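Local atomic coordinates of OLD nuclease (Thermus scotoductus, PDB entry 6P74), a protein that degrades linear or supercoiled double-stranded DNA from 5' to 3' as a metal-dependent exonuclease and also has a DNA-stimulated ATPase activity. Residues A[2-16]-A[31-45]. Residues are numbered along the deposited sequence; the frame is centred on the assembly and turned at random.
Sequences LKRLQVKNFRCLEDI and GAGKTTILRAIDLVL. With SO4 (sulfate ion), chain D.
The Walker A P-loop and the helix it feeds, 34-45, pack against the N-terminal β-hairpin of the ATPase domain; the axes of strand 2-8 and the helix run nearly perpendicular, at 102°. A sulfate sits in the loop, probably where a nucleotide phosphate would bind: G31 N and G33 N each donate to it, G33 N reaching O1 at 2.6 Å, consistent with the inferred ATP-binding role of residues 31-35. C12 SG meets this loop 3.8 Å from G33 CA. In the helix's first turn T36 is the main contact to the hairpin: chi1 of -59° turns CG2 toward L13 CD1 (3.5 Å) and F10 CD2 (3.8 Å), while OG1 shares a water with R11 NH1. The F10 ring lies along about two turns, from T36 CG2 past A40 CB to L43 CD1, 3.7 Å from CZ; R11 CD lies over one ring face, toward its rim, and R11 NE forms a salt bridge with D60 OD1. L5 CD2 fits between I37 CG2 (3.7 Å) and I41 CG1, and L2 meets L45 tip to tip (CD2 to CD1, 3.7 Å). The helix is thus sandwiched: the antiparallel sheet holding strand 2-10 covers one flank, and L38, pointing away from it, touches I274, F137 and I306 of the mixed sheet.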
ATOM      1  N   LEU A   2      -5.875 -21.953  -9.967  1.00 65.23           N
ATOM      2  CA  LEU A   2      -4.713 -22.010  -9.098  1.00 67.93           C
ATOM      3  C   LEU A   2      -4.856 -23.176  -8.126  1.00 70.32           C
ATOM      4  O   LEU A   2      -5.955 -23.494  -7.668  1.00 68.81           O
ATOM      5  CB  LEU A   2      -4.537 -20.684  -8.357  1.00 63.08           C
ATOM      6  CG  LEU A   2      -4.598 -19.517  -9.362  1.00 68.21           C
ATOM      7  CD1 LEU A   2      -4.395 -18.187  -8.692  1.00 68.60           C
ATOM      8  CD2 LEU A   2      -3.594 -19.693 -10.515  1.00 71.65           C
ATOM      9  N   LYS A   3      -3.737 -23.847  -7.854  1.00 66.93           N
ATOM     10  CA  LYS A   3      -3.722 -25.060  -7.062  1.00 64.14           C
ATOM     11  C   LYS A   3      -2.914 -24.940  -5.787  1.00 67.46           C
ATOM     12  O   LYS A   3      -3.154 -25.697  -4.843  1.00 67.89           O
ATOM     13  CB  LYS A   3      -3.152 -26.219  -7.893  1.00 71.01           C
ATOM     14  CG  LYS A   3      -4.149 -26.852  -8.846  1.00 75.21           C
ATOM     15  CD  LYS A   3      -5.265 -27.536  -8.051  1.00 80.65           C
ATOM     16  CE  LYS A   3      -6.149 -28.368  -8.952  1.00 93.94           C
ATOM     17  NZ  LYS A   3      -7.115 -29.153  -8.143  1.00 98.75           N
ATOM     18  N   ARG A   4      -1.973 -24.010  -5.723  1.00 69.90           N
ATOM     19  CA  ARG A   4      -1.056 -24.018  -4.602  1.00 66.48           C
ATOM     20  C   ARG A   4      -0.295 -22.713  -4.679  1.00 67.88           C
ATOM     21  O   ARG A   4      -0.115 -22.168  -5.773  1.00 62.59           O
ATOM     22  CB  ARG A   4      -0.181 -25.272  -4.644  1.00 69.65           C
ATOM     23  CG  ARG A   4       0.928 -25.322  -3.643  1.00 68.94           C
ATOM     24  CD  ARG A   4       1.653 -26.643  -3.781  1.00 73.63           C
ATOM     25  NE  ARG A   4       2.842 -26.726  -2.932  1.00 81.47           N
ATOM     26  CZ  ARG A   4       3.834 -27.596  -3.114  1.00 90.19           C
ATOM     27  NH1 ARG A   4       3.789 -28.459  -4.123  1.00 93.53           N
ATOM     28  NH2 ARG A   4       4.879 -27.597  -2.296  1.00 89.77           N
ATOM     29  N   LEU A   5       0.104 -22.203  -3.515  1.00 70.39           N
ATOM     30  CA  LEU A   5       0.883 -20.978  -3.410  1.00 70.53           C
ATOM     31  C   LEU A   5       2.016 -21.239  -2.430  1.00 71.64           C
ATOM     32  O   LEU A   5       1.781 -21.767  -1.339  1.00 75.07           O
ATOM     33  CB  LEU A   5       0.057 -19.778  -2.945  1.00 64.02           C
ATOM     34  CG  LEU A   5       0.863 -18.535  -2.553  1.00 64.68           C
ATOM     35  CD1 LEU A   5       1.396 -17.858  -3.786  1.00 68.63           C
ATOM     36  CD2 LEU A   5       0.002 -17.586  -1.772  1.00 63.83           C
ATOM     37  N   GLN A   6       3.239 -20.871  -2.807  1.00 71.28           N
ATOM     38  CA  GLN A   6       4.376 -20.913  -1.892  1.00 68.93           C
ATOM     39  C   GLN A   6       4.995 -19.530  -1.821  1.00 68.85           C
ATOM     40  O   GLN A   6       5.216 -18.891  -2.853  1.00 67.28           O
ATOM     41  CB  GLN A   6       5.419 -21.937  -2.317  1.00 61.31           C
ATOM     42  CG  GLN A   6       4.945 -23.360  -2.159  1.00 68.00           C
ATOM     43  CD  GLN A   6       5.732 -24.346  -3.010  1.00 81.54           C
ATOM     44  OE1 GLN A   6       5.734 -24.272  -4.248  1.00 83.09           O
ATOM     45  NE2 GLN A   6       6.406 -25.280  -2.348  1.00 81.17           N
ATOM     46  N   VAL A   7       5.250 -19.057  -0.605  1.00 68.65           N
ATOM     47  CA  VAL A   7       5.823 -17.737  -0.407  1.00 75.63           C
ATOM     48  C   VAL A   7       6.960 -17.848   0.592  1.00 81.00           C
ATOM     49  O   VAL A   7       6.796 -18.432   1.667  1.00 80.95           O
ATOM     50  CB  VAL A   7       4.766 -16.729   0.075  1.00 71.56           C
ATOM     51  CG1 VAL A   7       5.368 -15.351   0.189  1.00 73.81           C
ATOM     52  CG2 VAL A   7       3.599 -16.705  -0.885  1.00 68.00           C
ATOM     53  N   LYS A   8       8.113 -17.296   0.236  1.00 79.92           N
ATOM     54  CA  LYS A   8       9.273 -17.304   1.114  1.00 83.09           C
ATOM     55  C   LYS A   8       9.841 -15.899   1.169  1.00 83.68           C
ATOM     56  O   LYS A   8      10.225 -15.342   0.135  1.00 83.09           O
ATOM     57  CB  LYS A   8      10.340 -18.294   0.628  1.00 85.62           C
ATOM     58  CG  LYS A   8       9.871 -19.733   0.536  1.00 87.96           C
ATOM     59  CD  LYS A   8      11.043 -20.678   0.280  1.00 93.67           C
ATOM     60  CE  LYS A   8      10.627 -22.139   0.454  1.00 96.97           C
ATOM     61  NZ  LYS A   8      11.745 -23.017   0.932  1.00104.90           N
ATOM     62  N   ASN A   9       9.880 -15.324   2.369  1.00 82.75           N
ATOM     63  CA  ASN A   9      10.614 -14.096   2.642  1.00 86.70           C
ATOM     64  C   ASN A   9       9.927 -12.844   2.102  1.00 89.49           C
ATOM     65  O   ASN A   9      10.583 -11.805   1.910  1.00 93.94           O
ATOM     66  CB  ASN A   9      12.046 -14.197   2.099  1.00 86.32           C
ATOM     67  CG  ASN A   9      12.858 -15.267   2.810  1.00 88.18           C
ATOM     68  OD1 ASN A   9      12.801 -15.389   4.033  1.00 94.20           O
ATOM     69  ND2 ASN A   9      13.610 -16.050   2.050  1.00 83.35           N
ATOM     70  N   PHE A  10       8.612 -12.891   1.873  1.00 82.88           N
ATOM     71  CA  PHE A  10       7.878 -11.760   1.315  1.00 82.86           C
ATOM     72  C   PHE A  10       7.072 -11.080   2.428  1.00 87.22           C
ATOM     73  O   PHE A  10       6.084 -11.636   2.920  1.00 83.70           O
ATOM     74  CB  PHE A  10       6.984 -12.217   0.165  1.00 74.87           C
ATOM     75  CG  PHE A  10       6.143 -11.123  -0.408  1.00 82.38           C
ATOM     76  CD1 PHE A  10       6.736 -10.008  -0.989  1.00 83.38           C
ATOM     77  CD2 PHE A  10       4.756 -11.191  -0.347  1.00 84.21           C
ATOM     78  CE1 PHE A  10       5.969  -8.986  -1.504  1.00 79.60           C
ATOM     79  CE2 PHE A  10       3.981 -10.176  -0.867  1.00 83.25           C
ATOM     80  CZ  PHE A  10       4.588  -9.072  -1.448  1.00 82.07           C
ATOM     81  N   ARG A  11       7.489  -9.869   2.810  1.00 92.55           N
ATOM     82  CA  ARG A  11       6.876  -9.125   3.910  1.00 97.18           C
ATOM     83  C   ARG A  11       6.819  -9.977   5.175  1.00 91.97           C
ATOM     84  O   ARG A  11       7.860 -10.431   5.664  1.00 91.89           O
ATOM     85  CB  ARG A  11       5.493  -8.611   3.494  1.00 93.87           C
ATOM     86  CG  ARG A  11       5.596  -7.458   2.499  1.00 98.97           C
ATOM     87  CD  ARG A  11       4.283  -7.141   1.800  1.00100.72           C
ATOM     88  NE  ARG A  11       4.503  -6.381   0.563  1.00101.25           N
ATOM     89  CZ  ARG A  11       3.537  -5.808  -0.154  1.00105.75           C
ATOM     90  NH1 ARG A  11       2.269  -5.890   0.241  1.00111.96           N
ATOM     91  NH2 ARG A  11       3.835  -5.142  -1.264  1.00102.81           N
ATOM     92  N   CYS A  12       5.626 -10.208   5.717  1.00 88.84           N
ATOM     93  CA  CYS A  12       5.521 -10.995   6.940  1.00 94.65           C
ATOM     94  C   CYS A  12       5.548 -12.501   6.693  1.00 93.42           C
ATOM     95  O   CYS A  12       5.598 -13.262   7.668  1.00 95.33           O
ATOM     96  CB  CYS A  12       4.253 -10.608   7.716  1.00104.99           C
ATOM     97  SG  CYS A  12       2.690 -10.752   6.807  1.00106.20           S
ATOM     98  N   LEU A  13       5.545 -12.953   5.433  1.00 90.07           N
ATOM     99  CA  LEU A  13       5.435 -14.378   5.105  1.00 84.02           C
ATOM    100  C   LEU A  13       6.835 -14.959   4.971  1.00 87.89           C
ATOM    101  O   LEU A  13       7.436 -14.954   3.894  1.00 92.10           O
ATOM    102  CB  LEU A  13       4.625 -14.581   3.828  1.00 83.73           C
ATOM    103  CG  LEU A  13       3.226 -13.958   3.795  1.00 83.18           C
ATOM    104  CD1 LEU A  13       2.521 -14.261   2.483  1.00 76.19           C
ATOM    105  CD2 LEU A  13       2.402 -14.450   4.973  1.00 79.11           C
ATOM    106  N   GLU A  14       7.359 -15.495   6.075  1.00 90.77           N
ATOM    107  CA  GLU A  14       8.695 -16.080   6.035  1.00 91.18           C
ATOM    108  C   GLU A  14       8.712 -17.337   5.180  1.00 94.38           C
ATOM    109  O   GLU A  14       9.569 -17.487   4.297  1.00 93.69           O
ATOM    110  CB  GLU A  14       9.189 -16.382   7.442  1.00 93.38           C
ATOM    111  CG  GLU A  14      10.479 -17.179   7.469  1.00100.71           C
ATOM    112  CD  GLU A  14      11.255 -17.008   8.762  1.00112.68           C
ATOM    113  OE1 GLU A  14      12.494 -16.860   8.682  1.00119.31           O
ATOM    114  OE2 GLU A  14      10.639 -17.018   9.853  1.00118.10           O
ATOM    115  N   ASP A  15       7.759 -18.239   5.411  1.00 90.32           N
ATOM    116  CA  ASP A  15       7.684 -19.492   4.662  1.00 85.62           C
ATOM    117  C   ASP A  15       6.219 -19.881   4.847  1.00 87.79           C
ATOM    118  O   ASP A  15       5.709 -19.857   5.973  1.00 93.65           O
ATOM    119  CB  ASP A  15       8.761 -20.464   5.137  1.00 86.87           C
ATOM    120  CG  ASP A  15       8.797 -21.746   4.314  1.00100.18           C
ATOM    121  OD1 ASP A  15       7.793 -22.062   3.646  1.00102.80           O
ATOM    122  OD2 ASP A  15       9.834 -22.442   4.330  1.00108.89           O
ATOM    123  N   ILE A  16       5.547 -20.246   3.754  1.00 80.98           N
ATOM    124  CA  ILE A  16       4.155 -20.672   3.818  1.00 81.71           C
ATOM    125  C   ILE A  16       3.907 -21.465   2.548  1.00 77.09           C
ATOM    126  O   ILE A  16       4.515 -21.229   1.500  1.00 78.64           O
ATOM    127  CB  ILE A  16       3.042 -19.611   3.984  1.00 75.71           C
ATOM    128  CG1 ILE A  16       3.148 -18.590   2.858  1.00 72.63           C
ATOM    129  CG2 ILE A  16       3.142 -18.951   5.356  1.00 68.92           C
ATOM    130  CD1 ILE A  16       1.835 -17.963   2.463  1.00 75.32           C
ATOM    131  N   GLY A  31      -3.230  -8.071   9.824  1.00112.91           N
ATOM    132  CA  GLY A  31      -1.787  -7.979   9.827  1.00117.70           C
ATOM    133  C   GLY A  31      -1.083  -9.301  10.001  1.00118.03           C
ATOM    134  O   GLY A  31       0.155  -9.342   9.954  1.00121.83           O
ATOM    135  N   ALA A  32      -1.836 -10.379  10.197  1.00111.78           N
ATOM    136  CA  ALA A  32      -1.290 -11.697  10.460  1.00102.36           C
ATOM    137  C   ALA A  32      -0.965 -12.476   9.188  1.00100.70           C
ATOM    138  O   ALA A  32      -0.594 -13.649   9.293  1.00106.79           O
ATOM    139  CB  ALA A  32      -2.267 -12.498  11.336  1.00 90.28           C
ATOM    140  N   GLY A  33      -1.108 -11.873   7.998  1.00 90.09           N
ATOM    141  CA  GLY A  33      -0.679 -12.476   6.739  1.00 78.26           C
ATOM    142  C   GLY A  33      -1.761 -12.616   5.676  1.00 79.04           C
ATOM    143  O   GLY A  33      -1.437 -12.847   4.495  1.00 79.67           O
ATOM    144  N   LYS A  34      -3.032 -12.506   6.068  1.00 77.59           N
ATOM    145  CA  LYS A  34      -4.209 -12.642   5.209  1.00 76.91           C
ATOM    146  C   LYS A  34      -4.063 -11.907   3.874  1.00 83.51           C
ATOM    147  O   LYS A  34      -4.081 -12.519   2.799  1.00 78.34           O
ATOM    148  CB  LYS A  34      -5.423 -12.099   5.986  1.00 84.49           C
ATOM    149  CG  LYS A  34      -6.781 -12.595   5.546  1.00 87.35           C
ATOM    150  CD  LYS A  34      -7.793 -12.619   6.743  1.00 80.74           C
ATOM    151  CE  LYS A  34      -8.296 -11.239   7.169  1.00 94.42           C
ATOM    152  NZ  LYS A  34      -7.395 -10.530   8.132  1.00 99.93           N
ATOM    153  N   THR A  35      -3.937 -10.580   3.938  1.00 95.50           N
ATOM    154  CA  THR A  35      -3.899  -9.764   2.731  1.00111.37           C
ATOM    155  C   THR A  35      -2.593  -9.964   1.969  1.00 95.85           C
ATOM    156  O   THR A  35      -2.572  -9.877   0.736  1.00 86.37           O
ATOM    157  CB  THR A  35      -4.107  -8.294   3.106  1.00146.27           C
ATOM    158  OG1 THR A  35      -5.406  -8.138   3.691  1.00187.42           O
ATOM    159  CG2 THR A  35      -4.006  -7.398   1.891  1.00141.45           C
ATOM    160  N   THR A  36      -1.508 -10.260   2.685  1.00 89.06           N
ATOM    161  CA  THR A  36      -0.220 -10.466   2.039  1.00 77.86           C
ATOM    162  C   THR A  36      -0.232 -11.718   1.166  1.00 78.55           C
ATOM    163  O   THR A  36       0.398 -11.745   0.105  1.00 76.21           O
ATOM    164  CB  THR A  36       0.872 -10.525   3.108  1.00 80.23           C
ATOM    165  OG1 THR A  36       0.869  -9.292   3.855  1.00 88.16           O
ATOM    166  CG2 THR A  36       2.246 -10.741   2.483  1.00 74.86           C
ATOM    167  N   ILE A  37      -0.957 -12.761   1.583  1.00 76.84           N
ATOM    168  CA  ILE A  37      -1.168 -13.901   0.694  1.00 78.14           C
ATOM    169  C   ILE A  37      -1.799 -13.437  -0.614  1.00 77.78           C
ATOM    170  O   ILE A  37      -1.325 -13.777  -1.705  1.00 74.36           O
ATOM    171  CB  ILE A  37      -2.027 -14.979   1.381  1.00 78.82           C
ATOM    172  CG1 ILE A  37      -1.221 -15.682   2.480  1.00 83.63           C
ATOM    173  CG2 ILE A  37      -2.552 -15.987   0.352  1.00 68.75           C
ATOM    174  CD1 ILE A  37      -2.031 -16.634   3.338  1.00 77.49           C
ATOM    175  N   LEU A  38      -2.875 -12.653  -0.532  1.00 74.63           N
ATOM    176  CA  LEU A  38      -3.530 -12.205  -1.754  1.00 74.90           C
ATOM    177  C   LEU A  38      -2.594 -11.356  -2.610  1.00 79.82           C
ATOM    178  O   LEU A  38      -2.566 -11.510  -3.841  1.00 71.94           O
ATOM    179  CB  LEU A  38      -4.796 -11.427  -1.432  1.00 76.11           C
ATOM    180  CG  LEU A  38      -5.854 -12.189  -0.645  1.00 78.85           C
ATOM    181  CD1 LEU A  38      -7.129 -11.380  -0.623  1.00 71.01           C
ATOM    182  CD2 LEU A  38      -6.087 -13.553  -1.271  1.00 80.57           C
ATOM    183  N   ARG A  39      -1.831 -10.440  -1.989  1.00 78.27           N
ATOM    184  CA  ARG A  39      -0.949  -9.576  -2.776  1.00 82.77           C
ATOM    185  C   ARG A  39       0.139 -10.390  -3.481  1.00 83.69           C
ATOM    186  O   ARG A  39       0.528 -10.070  -4.613  1.00 80.97           O
ATOM    187  CB  ARG A  39      -0.334  -8.490  -1.896  1.00 81.15           C
ATOM    188  CG  ARG A  39      -1.367  -7.633  -1.158  1.00 90.89           C
ATOM    189  CD  ARG A  39      -2.019  -6.550  -2.030  1.00 99.35           C
ATOM    190  NE  ARG A  39      -1.691  -5.210  -1.539  1.00108.61           N
ATOM    191  CZ  ARG A  39      -2.333  -4.579  -0.555  1.00114.47           C
ATOM    192  NH1 ARG A  39      -3.366  -5.149   0.053  1.00111.77           N
ATOM    193  NH2 ARG A  39      -1.940  -3.368  -0.180  1.00125.05           N
ATOM    194  N   ALA A  40       0.625 -11.457  -2.838  1.00 73.71           N
ATOM    195  CA  ALA A  40       1.641 -12.290  -3.461  1.00 75.90           C
ATOM    196  C   ALA A  40       1.121 -12.930  -4.744  1.00 76.55           C
ATOM    197  O   ALA A  40       1.841 -12.995  -5.752  1.00 73.62           O
ATOM    198  CB  ALA A  40       2.123 -13.361  -2.481  1.00 78.15           C
ATOM    199  N   ILE A  41      -0.121 -13.425  -4.725  1.00 72.44           N
ATOM    200  CA  ILE A  41      -0.703 -13.972  -5.947  1.00 71.28           C
ATOM    201  C   ILE A  41      -0.771 -12.892  -7.013  1.00 78.57           C
ATOM    202  O   ILE A  41      -0.412 -13.117  -8.178  1.00 75.35           O
ATOM    203  CB  ILE A  41      -2.091 -14.579  -5.663  1.00 70.76           C
ATOM    204  CG1 ILE A  41      -1.972 -15.806  -4.751  1.00 63.66           C
ATOM    205  CG2 ILE A  41      -2.806 -14.927  -6.973  1.00 68.78           C
ATOM    206  CD1 ILE A  41      -3.307 -16.240  -4.074  1.00 61.98           C
ATOM    207  N   ASP A  42      -1.199 -11.688  -6.624  1.00 74.18           N
ATOM    208  CA  ASP A  42      -1.369 -10.627  -7.604  1.00 78.33           C
ATOM    209  C   ASP A  42      -0.047 -10.193  -8.235  1.00 83.75           C
ATOM    210  O   ASP A  42      -0.038  -9.740  -9.382  1.00 78.60           O
ATOM    211  CB  ASP A  42      -2.041  -9.429  -6.962  1.00 78.30           C
ATOM    212  CG  ASP A  42      -2.507  -8.437  -7.983  1.00 88.27           C
ATOM    213  OD1 ASP A  42      -3.400  -8.815  -8.772  1.00 95.67           O
ATOM    214  OD2 ASP A  42      -1.981  -7.299  -8.014  1.00 89.38           O
ATOM    215  N   LEU A  43       1.058 -10.278  -7.485  1.00 85.16           N
ATOM    216  CA  LEU A  43       2.374  -9.938  -8.018  1.00 79.69           C
ATOM    217  C   LEU A  43       2.714 -10.799  -9.219  1.00 77.95           C
ATOM    218  O   LEU A  43       3.272 -10.311 -10.209  1.00 79.87           O
ATOM    219  CB  LEU A  43       3.437 -10.137  -6.939  1.00 82.77           C
ATOM    220  CG  LEU A  43       3.874  -8.897  -6.189  1.00 85.26           C
ATOM    221  CD1 LEU A  43       4.936  -9.241  -5.163  1.00 82.48           C
ATOM    222  CD2 LEU A  43       4.399  -7.949  -7.217  1.00 84.91           C
ATOM    223  N   VAL A  44       2.410 -12.092  -9.132  1.00 73.49           N
ATOM    224  CA  VAL A  44       2.773 -13.026 -10.186  1.00 81.66           C
ATOM    225  C   VAL A  44       1.761 -12.998 -11.323  1.00 79.74           C
ATOM    226  O   VAL A  44       2.130 -13.099 -12.501  1.00 82.13           O
ATOM    227  CB  VAL A  44       2.909 -14.432  -9.587  1.00 76.89           C
ATOM    228  CG1 VAL A  44       3.447 -15.405 -10.633  1.00 77.22           C
ATOM    229  CG2 VAL A  44       3.803 -14.371  -8.374  1.00 70.64           C
ATOM    230  N   LEU A  45       0.473 -12.855 -10.993  1.00 72.57           N
ATOM    231  CA  LEU A  45      -0.610 -13.107 -11.939  1.00 68.73           C
ATOM    232  C   LEU A  45      -1.558 -11.939 -12.135  1.00 76.03           C
ATOM    233  O   LEU A  45      -2.554 -12.096 -12.851  1.00 83.06           O
ATOM    234  CB  LEU A  45      -1.412 -14.342 -11.506  1.00 68.85           C
ATOM    235  CG  LEU A  45      -0.584 -15.629 -11.448  1.00 69.07           C
ATOM    236  CD1 LEU A  45      -1.429 -16.756 -10.897  1.00 70.69           C
ATOM    237  CD2 LEU A  45       0.013 -15.975 -12.841  1.00 69.91           C
TER
HETATM  238  S   SO4 D 603      -3.119  -8.763   6.493  1.00332.16           S
HETATM  239  O1  SO4 D 603      -2.654  -9.825   7.376  1.00335.43           O
HETATM  240  O2  SO4 D 603      -4.246  -9.255   5.712  1.00329.53           O
HETATM  241  O3  SO4 D 603      -3.553  -7.624   7.289  1.00335.82           O
HETATM  242  O4  SO4 D 603      -2.037  -8.353   5.604  1.00331.28           O
HETATM  243  O   HOH W   1       0.627  -6.998   2.172  1.00 84.38           O